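Local coordinates for valine-pyruvate aminotransferase (Salmonella typhimurium, PDB 3G7Q), which catalyses the pyridoxal 5'-phosphate-dependent transfer of an amino group between L-valine and pyruvate, giving 3-methyl-2-oxobutanoate and L-alanine, at residues A[248-258]-A[282-293]; A[134-142]-A[368-376]. All coordinates share one frame; numbering follows the deposited sequence.

In the fold
Both contacts are buried, on opposite sides of the chain's centre, with their centres about 27 Å apart; interaction 1 falls between the two segments of interaction 2 in the sequence. They share no helix or strand. Interaction 1 stays within the large domain, joining the loop between strands 242-247 and 259-262 to helix 285-295 beside the second subunit. Interaction 2 joins the loop and short helix after strand 129-132 to strand 368-369 and, mainly, the turn that follows it. Mostly leucine and selenomethionine side chains, with cysteine, proline and glycine and one bridging water, make up the first. The second relies on aromatic and proline surfaces and one direct backbone hydrogen bond.

Interaction 1 of 2, residues A[248-258]-A[282-293]; sequences LSKLGLPGSRC and PGGMGPAMMCEM
Leu253 and Met289, a selenomethionine, reach toward each other tip to tip, with CD2 of Leu253 3.8 Å from CE of Met289. The Met289 chain runs out extended and bends only at its last torsion (chi3 80°), which turns the terminal methyl onto the leucine. One helical turn further on, Met293 sets its CE methyl against CD2 of Leu251, while both methyls of Leu248 press on CG of Met290; Leu251, Met290 and Met293 each have a second conformer, and these contacts hold for the ones given. Leu248 CG stands anti to the backbone N (chi1 -168°), which carries the branch toward the helix and places CD2 3.5 Å from the carbonyl oxygen of Gly286. Gly286 has no side chain, and its CA comes within 4.0 Å of Ser256 CB. The loop 248-258 links two antiparallel strands of the large-domain sheet, and its sequence resembles the signature segment of class I aminotransferases, enzymes of PLP fold type I. A type I turn from Leu253 to Ser256 shapes it: the Leu253 carbonyl accepts both Ser256 N and Ser256 OG, the hydroxyl at 2.9 Å and in the carbonyl plane. No direct hydrogen bond spans the two segments. Instead one water accepts from Arg257 N at 3.2 Å and from Gly286 N at 3.0 Å. Further along, Cys258 SG rests 4.1 Å from CD of Pro287. Helix 299-325 packs on Leu251, Tyr50 touches Met293, and Leu68 of the second subunit packs on Met289.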
# COMPACT_ATOMS: atom_id res chain seq x y z
N LEU A 248 -10.82 -7.77 -2.31
CA LEU A 248 -11.72 -7.43 -3.40
C LEU A 248 -11.17 -7.85 -4.77
O LEU A 248 -11.92 -8.00 -5.71
CB LEU A 248 -11.89 -5.92 -3.38
CG LEU A 248 -12.96 -5.23 -4.21
CD1 LEU A 248 -14.34 -5.81 -3.99
CD2 LEU A 248 -12.91 -3.73 -3.80
N SER A 249 -9.88 -8.10 -4.88
CA SER A 249 -9.26 -8.29 -6.20
C SER A 249 -9.79 -9.46 -7.01
O SER A 249 -10.02 -9.33 -8.22
CB SER A 249 -7.74 -8.40 -6.08
OG SER A 249 -7.36 -9.62 -5.52
N LYS A 250 -10.06 -10.59 -6.35
CA LYS A 250 -10.50 -11.78 -7.08
C LYS A 250 -11.99 -11.70 -7.49
O LYS A 250 -12.50 -12.61 -8.15
CB LYS A 250 -10.11 -13.05 -6.34
CG LYS A 250 -8.63 -13.08 -5.87
CD LYS A 250 -7.60 -12.92 -7.00
CE LYS A 250 -6.19 -12.79 -6.43
NZ LYS A 250 -5.21 -12.67 -7.52
N LEU A 251 -12.66 -10.61 -7.10
CA LEU A 251 -13.99 -10.31 -7.58
C LEU A 251 -13.92 -9.81 -9.03
O LEU A 251 -14.94 -9.66 -9.68
CB LEU A 251 -14.64 -9.21 -6.73
CG LEU A 251 -16.15 -9.03 -6.86
CD1 LEU A 251 -16.86 -10.16 -6.15
CD2 LEU A 251 -16.61 -7.69 -6.29
N GLY A 252 -12.70 -9.54 -9.52
CA GLY A 252 -12.48 -9.01 -10.86
C GLY A 252 -12.07 -7.54 -10.83
O GLY A 252 -12.26 -6.82 -11.81
N LEU A 253 -11.51 -7.11 -9.70
CA LEU A 253 -11.06 -5.74 -9.51
C LEU A 253 -9.59 -5.72 -9.10
O LEU A 253 -9.24 -5.12 -8.08
CB LEU A 253 -11.93 -5.04 -8.47
CG LEU A 253 -13.41 -4.88 -8.83
CD1 LEU A 253 -14.25 -4.38 -7.64
CD2 LEU A 253 -13.58 -3.93 -10.07
N PRO A 254 -8.72 -6.37 -9.90
CA PRO A 254 -7.31 -6.46 -9.52
C PRO A 254 -6.61 -5.11 -9.48
O PRO A 254 -5.54 -5.01 -8.89
CB PRO A 254 -6.73 -7.38 -10.60
CG PRO A 254 -7.59 -7.13 -11.79
CD PRO A 254 -8.96 -7.02 -11.20
N GLY A 255 -7.22 -4.10 -10.10
CA GLY A 255 -6.74 -2.73 -10.06
C GLY A 255 -7.18 -1.93 -8.85
O GLY A 255 -6.73 -0.81 -8.66
N SER A 256 -8.09 -2.46 -8.04
CA SER A 256 -8.45 -1.79 -6.79
C SER A 256 -7.46 -2.36 -5.78
O SER A 256 -6.80 -3.36 -6.02
CB SER A 256 -9.84 -2.13 -6.31
OG SER A 256 -9.84 -3.47 -5.81
N ARG A 257 -7.34 -1.75 -4.62
CA ARG A 257 -6.36 -2.26 -3.68
C ARG A 257 -7.05 -2.28 -2.38
O ARG A 257 -6.94 -1.32 -1.60
CB ARG A 257 -5.14 -1.32 -3.65
CG ARG A 257 -4.20 -1.48 -4.82
CD ARG A 257 -3.51 -2.84 -4.81
NE ARG A 257 -2.45 -2.92 -5.81
CZ ARG A 257 -2.64 -3.11 -7.11
NH1 ARG A 257 -3.87 -3.20 -7.62
NH2 ARG A 257 -1.59 -3.17 -7.93
N CYS A 258 -7.80 -3.36 -2.14
CA CYS A 258 -8.57 -3.43 -0.92
C CYS A 258 -8.55 -4.79 -0.22
O CYS A 258 -9.33 -5.69 -0.55
CB CYS A 258 -9.99 -3.00 -1.23
SG CYS A 258 -10.85 -2.64 0.25
N PRO A 282 -6.00 1.20 1.93
CA PRO A 282 -6.48 1.11 0.56
C PRO A 282 -6.85 2.48 -0.02
O PRO A 282 -7.16 3.39 0.72
CB PRO A 282 -7.76 0.28 0.72
CG PRO A 282 -8.27 0.66 2.02
CD PRO A 282 -7.05 0.86 2.90
N GLY A 283 -6.83 2.60 -1.34
CA GLY A 283 -7.33 3.82 -2.00
C GLY A 283 -8.86 3.87 -1.81
O GLY A 283 -9.45 2.94 -1.25
N GLY A 284 -9.50 4.92 -2.28
CA GLY A 284 -10.92 5.10 -2.07
C GLY A 284 -11.89 4.38 -2.98
O GLY A 284 -13.02 4.10 -2.56
N MSE A 285 -11.48 4.04 -4.19
CA MSE A 285 -12.41 3.50 -5.16
C MSE A 285 -12.92 2.08 -4.79
O MSE A 285 -14.12 1.80 -4.87
CB MSE A 285 -11.78 3.53 -6.54
CG MSE A 285 -12.76 3.65 -7.64
SE MSE A 285 -13.77 5.34 -7.60
CE MSE A 285 -15.10 4.52 -8.29
N GLY A 286 -12.01 1.22 -4.34
CA GLY A 286 -12.36 -0.15 -3.89
C GLY A 286 -13.39 -0.14 -2.78
O GLY A 286 -14.47 -0.72 -2.95
N PRO A 287 -13.06 0.48 -1.64
CA PRO A 287 -14.04 0.58 -0.57
C PRO A 287 -15.39 1.17 -1.00
O PRO A 287 -16.43 0.67 -0.56
CB PRO A 287 -13.36 1.48 0.46
CG PRO A 287 -11.90 1.30 0.21
CD PRO A 287 -11.76 1.04 -1.25
N ALA A 288 -15.38 2.19 -1.87
CA ALA A 288 -16.62 2.82 -2.30
C ALA A 288 -17.45 1.85 -3.14
O ALA A 288 -18.67 1.73 -2.96
CB ALA A 288 -16.36 4.14 -3.08
N MSE A 289 -16.79 1.13 -4.04
CA MSE A 289 -17.47 0.14 -4.86
C MSE A 289 -18.05 -0.97 -4.00
O MSE A 289 -19.17 -1.42 -4.24
CB MSE A 289 -16.54 -0.44 -5.92
CG MSE A 289 -16.19 0.61 -6.97
SE MSE A 289 -14.91 -0.10 -8.21
CE MSE A 289 -16.09 -1.18 -9.38
N MSE A 290 -17.29 -1.43 -3.01
CA MSE A 290 -17.80 -2.46 -2.10
C MSE A 290 -19.01 -1.98 -1.32
O MSE A 290 -19.98 -2.71 -1.18
CB MSE A 290 -16.74 -2.88 -1.09
CG MSE A 290 -15.66 -3.75 -1.65
SE MSE A 290 -14.70 -4.60 -0.18
CE MSE A 290 -15.91 -5.29 0.50
N CYS A 291 -18.94 -0.75 -0.80
CA CYS A 291 -20.08 -0.21 -0.07
C CYS A 291 -21.34 -0.24 -0.93
O CYS A 291 -22.42 -0.63 -0.48
CB CYS A 291 -19.85 1.24 0.37
SG CYS A 291 -18.85 1.47 1.81
N GLU A 292 -21.18 0.17 -2.19
CA GLU A 292 -22.28 0.22 -3.12
C GLU A 292 -22.81 -1.17 -3.44
O GLU A 292 -24.03 -1.37 -3.46
CB GLU A 292 -21.84 0.95 -4.39
CG GLU A 292 -22.93 1.46 -5.27
CD GLU A 292 -23.87 2.46 -4.57
OE1 GLU A 292 -23.47 3.22 -3.65
OE2 GLU A 292 -25.05 2.42 -4.93
N MSE A 293 -21.91 -2.12 -3.69
CA MSE A 293 -22.34 -3.49 -3.98
C MSE A 293 -23.08 -4.11 -2.79
O MSE A 293 -24.07 -4.82 -2.97
CB MSE A 293 -21.16 -4.38 -4.39
CG MSE A 293 -20.61 -4.01 -5.76
SE MSE A 293 -19.22 -5.21 -6.34
CE MSE A 293 -17.90 -4.62 -5.12
O HOH W 1 -9.01 1.03 -4.74

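Interaction 2 of 2, residues A[134-142]-A[368-376]; sequences LAPEYIGYA and VPGHYFFPG. With EDO (1,2-ethanediol), chain F.
Tyr141 projects from helix 138-142 across residues 368-376, its CG anti to the backbone N (chi1 162°), which lays the ring alongside that of Phe373. At the root, CB sits 3.3 Å from the carbonyl oxygen of Tyr372 and also meets CD2 of Phe373; CG faces Phe373 CE2. CD1 meets CB of Tyr372 at the ring's edge, 3.3 Å away, while CD2 lies 3.5 Å from CE2 of Phe373, which sits over a face. The rings form an offset stack, centroids 4.3 Å apart and planes inclined by 27°, with Phe373 CZ over the centre of the tyrosine. CE1 touches Tyr372 CB and Val368 CG1, CE2 touches Phe373 CE2 and CZ, and CZ meets Val368 CG1. At the tip, Tyr141 OH is 3.8 Å from Val368 CG1. Val368 belongs to the edge strand 368-369 of the smaller domain, while the short helix follows strand 129-132 of the large-domain sheet, so the contact ties together the two domains of this fold type I enzyme. Pro136, preceded by a cis peptide bond, sets CB over one face of Phe374, 3.8 Å from the ring centroid, a CH-pi contact. Next to it Glu137 N donates to Phe373 O at 3.3 Å; in the conformer given, Glu137 OE1 is hydrogen-bonded to Ser187 OG. Tyr372 OH is hydrogen-bonded to O1 of a 1,2-ethanediol, probably from the crystallisation liquor, which also binds Gly16 O.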
# COMPACT_ATOMS: atom_id res chain seq x y z
N LEU A 134 -0.06 -26.96 6.25
CA LEU A 134 -0.40 -27.65 5.02
C LEU A 134 0.28 -26.94 3.83
O LEU A 134 -0.35 -26.22 3.09
CB LEU A 134 -1.92 -27.77 4.87
CG LEU A 134 -2.59 -28.70 3.80
CD1 LEU A 134 -1.99 -30.04 3.75
CD2 LEU A 134 -4.05 -28.83 4.09
N ALA A 135 1.55 -27.23 3.65
CA ALA A 135 2.25 -26.76 2.46
C ALA A 135 1.78 -27.62 1.28
O ALA A 135 1.43 -28.77 1.49
CB ALA A 135 3.74 -26.88 2.65
N PRO A 136 1.80 -27.10 0.04
CA PRO A 136 2.27 -25.79 -0.40
C PRO A 136 1.27 -24.64 -0.20
O PRO A 136 0.05 -24.83 -0.26
CB PRO A 136 2.53 -26.00 -1.89
CG PRO A 136 1.54 -27.01 -2.27
CD PRO A 136 1.32 -27.90 -1.10
N GLU A 137 1.82 -23.46 0.03
CA GLU A 137 1.09 -22.22 0.23
C GLU A 137 1.73 -21.17 -0.64
O GLU A 137 2.92 -21.25 -0.96
CB GLU A 137 1.17 -21.78 1.69
CG GLU A 137 0.23 -22.50 2.63
CD GLU A 137 -1.24 -22.09 2.45
OE1 GLU A 137 -1.52 -21.18 1.66
OE2 GLU A 137 -2.11 -22.70 3.10
N TYR A 138 0.95 -20.19 -1.06
CA TYR A 138 1.46 -19.08 -1.86
C TYR A 138 2.20 -18.02 -1.04
O TYR A 138 3.26 -17.56 -1.45
CB TYR A 138 0.32 -18.42 -2.64
CG TYR A 138 0.70 -17.08 -3.20
CD1 TYR A 138 1.54 -17.00 -4.30
CD2 TYR A 138 0.25 -15.90 -2.64
CE1 TYR A 138 1.92 -15.77 -4.84
CE2 TYR A 138 0.63 -14.66 -3.16
CZ TYR A 138 1.46 -14.61 -4.26
OH TYR A 138 1.87 -13.40 -4.81
N ILE A 139 1.68 -17.59 0.09
CA ILE A 139 2.38 -16.49 0.80
C ILE A 139 3.88 -16.80 1.08
O ILE A 139 4.74 -15.90 1.01
CB ILE A 139 1.62 -16.01 2.08
CG1 ILE A 139 2.22 -14.68 2.59
CG2 ILE A 139 1.58 -17.09 3.15
CD1 ILE A 139 2.19 -13.54 1.54
N GLY A 140 4.18 -18.07 1.36
CA GLY A 140 5.58 -18.50 1.50
C GLY A 140 6.35 -18.22 0.20
O GLY A 140 7.48 -17.72 0.24
N TYR A 141 5.73 -18.54 -0.94
CA TYR A 141 6.32 -18.24 -2.26
C TYR A 141 6.46 -16.73 -2.51
O TYR A 141 7.52 -16.27 -2.91
CB TYR A 141 5.49 -18.88 -3.37
CG TYR A 141 5.67 -18.36 -4.79
CD1 TYR A 141 6.76 -18.71 -5.55
CD2 TYR A 141 4.69 -17.58 -5.39
CE1 TYR A 141 6.90 -18.26 -6.87
CE2 TYR A 141 4.80 -17.13 -6.71
CZ TYR A 141 5.91 -17.47 -7.44
OH TYR A 141 6.04 -17.02 -8.74
N ALA A 142 5.39 -15.98 -2.25
CA ALA A 142 5.38 -14.53 -2.49
C ALA A 142 6.45 -13.78 -1.68
O ALA A 142 7.13 -12.90 -2.21
CB ALA A 142 4.00 -13.96 -2.19
N VAL A 368 4.61 -21.98 -13.32
CA VAL A 368 5.47 -21.76 -12.14
C VAL A 368 6.02 -23.06 -11.58
O VAL A 368 5.27 -23.98 -11.29
CB VAL A 368 4.73 -21.01 -11.00
CG1 VAL A 368 5.75 -20.57 -9.94
CG2 VAL A 368 3.96 -19.80 -11.55
N PRO A 369 7.34 -23.17 -11.45
CA PRO A 369 7.86 -24.37 -10.81
C PRO A 369 7.36 -24.50 -9.38
O PRO A 369 7.33 -23.52 -8.62
CB PRO A 369 9.39 -24.14 -10.83
CG PRO A 369 9.59 -23.18 -11.89
CD PRO A 369 8.42 -22.28 -11.92
N GLY A 370 6.96 -25.70 -9.00
CA GLY A 370 6.37 -25.96 -7.70
C GLY A 370 7.24 -25.78 -6.48
O GLY A 370 6.75 -25.47 -5.40
N HIS A 371 8.54 -25.94 -6.64
CA HIS A 371 9.43 -25.92 -5.48
C HIS A 371 9.36 -24.64 -4.70
O HIS A 371 9.56 -24.63 -3.49
CB HIS A 371 10.87 -26.19 -5.91
CG HIS A 371 11.85 -26.18 -4.78
ND1 HIS A 371 11.82 -27.11 -3.76
CD2 HIS A 371 12.92 -25.39 -4.54
CE1 HIS A 371 12.81 -26.87 -2.92
NE2 HIS A 371 13.51 -25.84 -3.38
N TYR A 372 9.01 -23.56 -5.39
CA TYR A 372 8.97 -22.27 -4.78
C TYR A 372 7.84 -22.07 -3.76
O TYR A 372 7.90 -21.13 -2.98
CB TYR A 372 8.96 -21.20 -5.88
CG TYR A 372 10.17 -21.32 -6.82
CD1 TYR A 372 11.47 -21.37 -6.31
CD2 TYR A 372 10.00 -21.36 -8.19
CE1 TYR A 372 12.58 -21.49 -7.16
CE2 TYR A 372 11.10 -21.47 -9.04
CZ TYR A 372 12.38 -21.54 -8.53
OH TYR A 372 13.48 -21.64 -9.39
N PHE A 373 6.86 -22.99 -3.73
CA PHE A 373 5.75 -22.90 -2.78
C PHE A 373 5.92 -23.71 -1.49
O PHE A 373 4.94 -23.92 -0.77
CB PHE A 373 4.45 -23.34 -3.48
CG PHE A 373 4.10 -22.51 -4.68
CD1 PHE A 373 4.57 -22.85 -5.94
CD2 PHE A 373 3.31 -21.38 -4.56
CE1 PHE A 373 4.24 -22.08 -7.07
CE2 PHE A 373 2.99 -20.61 -5.67
CZ PHE A 373 3.46 -20.97 -6.93
N PHE A 374 7.13 -24.20 -1.23
CA PHE A 374 7.41 -25.02 -0.06
C PHE A 374 8.58 -24.50 0.78
O PHE A 374 9.43 -25.27 1.19
CB PHE A 374 7.80 -26.43 -0.47
CG PHE A 374 6.73 -27.20 -1.15
CD1 PHE A 374 6.63 -27.20 -2.53
CD2 PHE A 374 5.90 -28.03 -0.43
CE1 PHE A 374 5.67 -27.94 -3.15
CE2 PHE A 374 4.94 -28.78 -1.06
CZ PHE A 374 4.83 -28.74 -2.43
N PRO A 375 8.62 -23.21 1.07
CA PRO A 375 9.79 -22.81 1.86
C PRO A 375 9.72 -23.29 3.31
O PRO A 375 8.64 -23.40 3.89
CB PRO A 375 9.71 -21.28 1.84
CG PRO A 375 8.23 -21.01 1.76
CD PRO A 375 7.72 -22.08 0.81
N GLY A 376 10.87 -23.60 3.87
CA GLY A 376 10.95 -23.98 5.27
C GLY A 376 10.57 -25.39 5.64
O GLY A 376 10.19 -25.62 6.79
C1 EDO F . 12.37 -20.57 -12.32
O1 EDO F . 13.14 -21.76 -12.06
C2 EDO F . 13.18 -19.59 -13.17
O2 EDO F . 14.34 -19.12 -12.46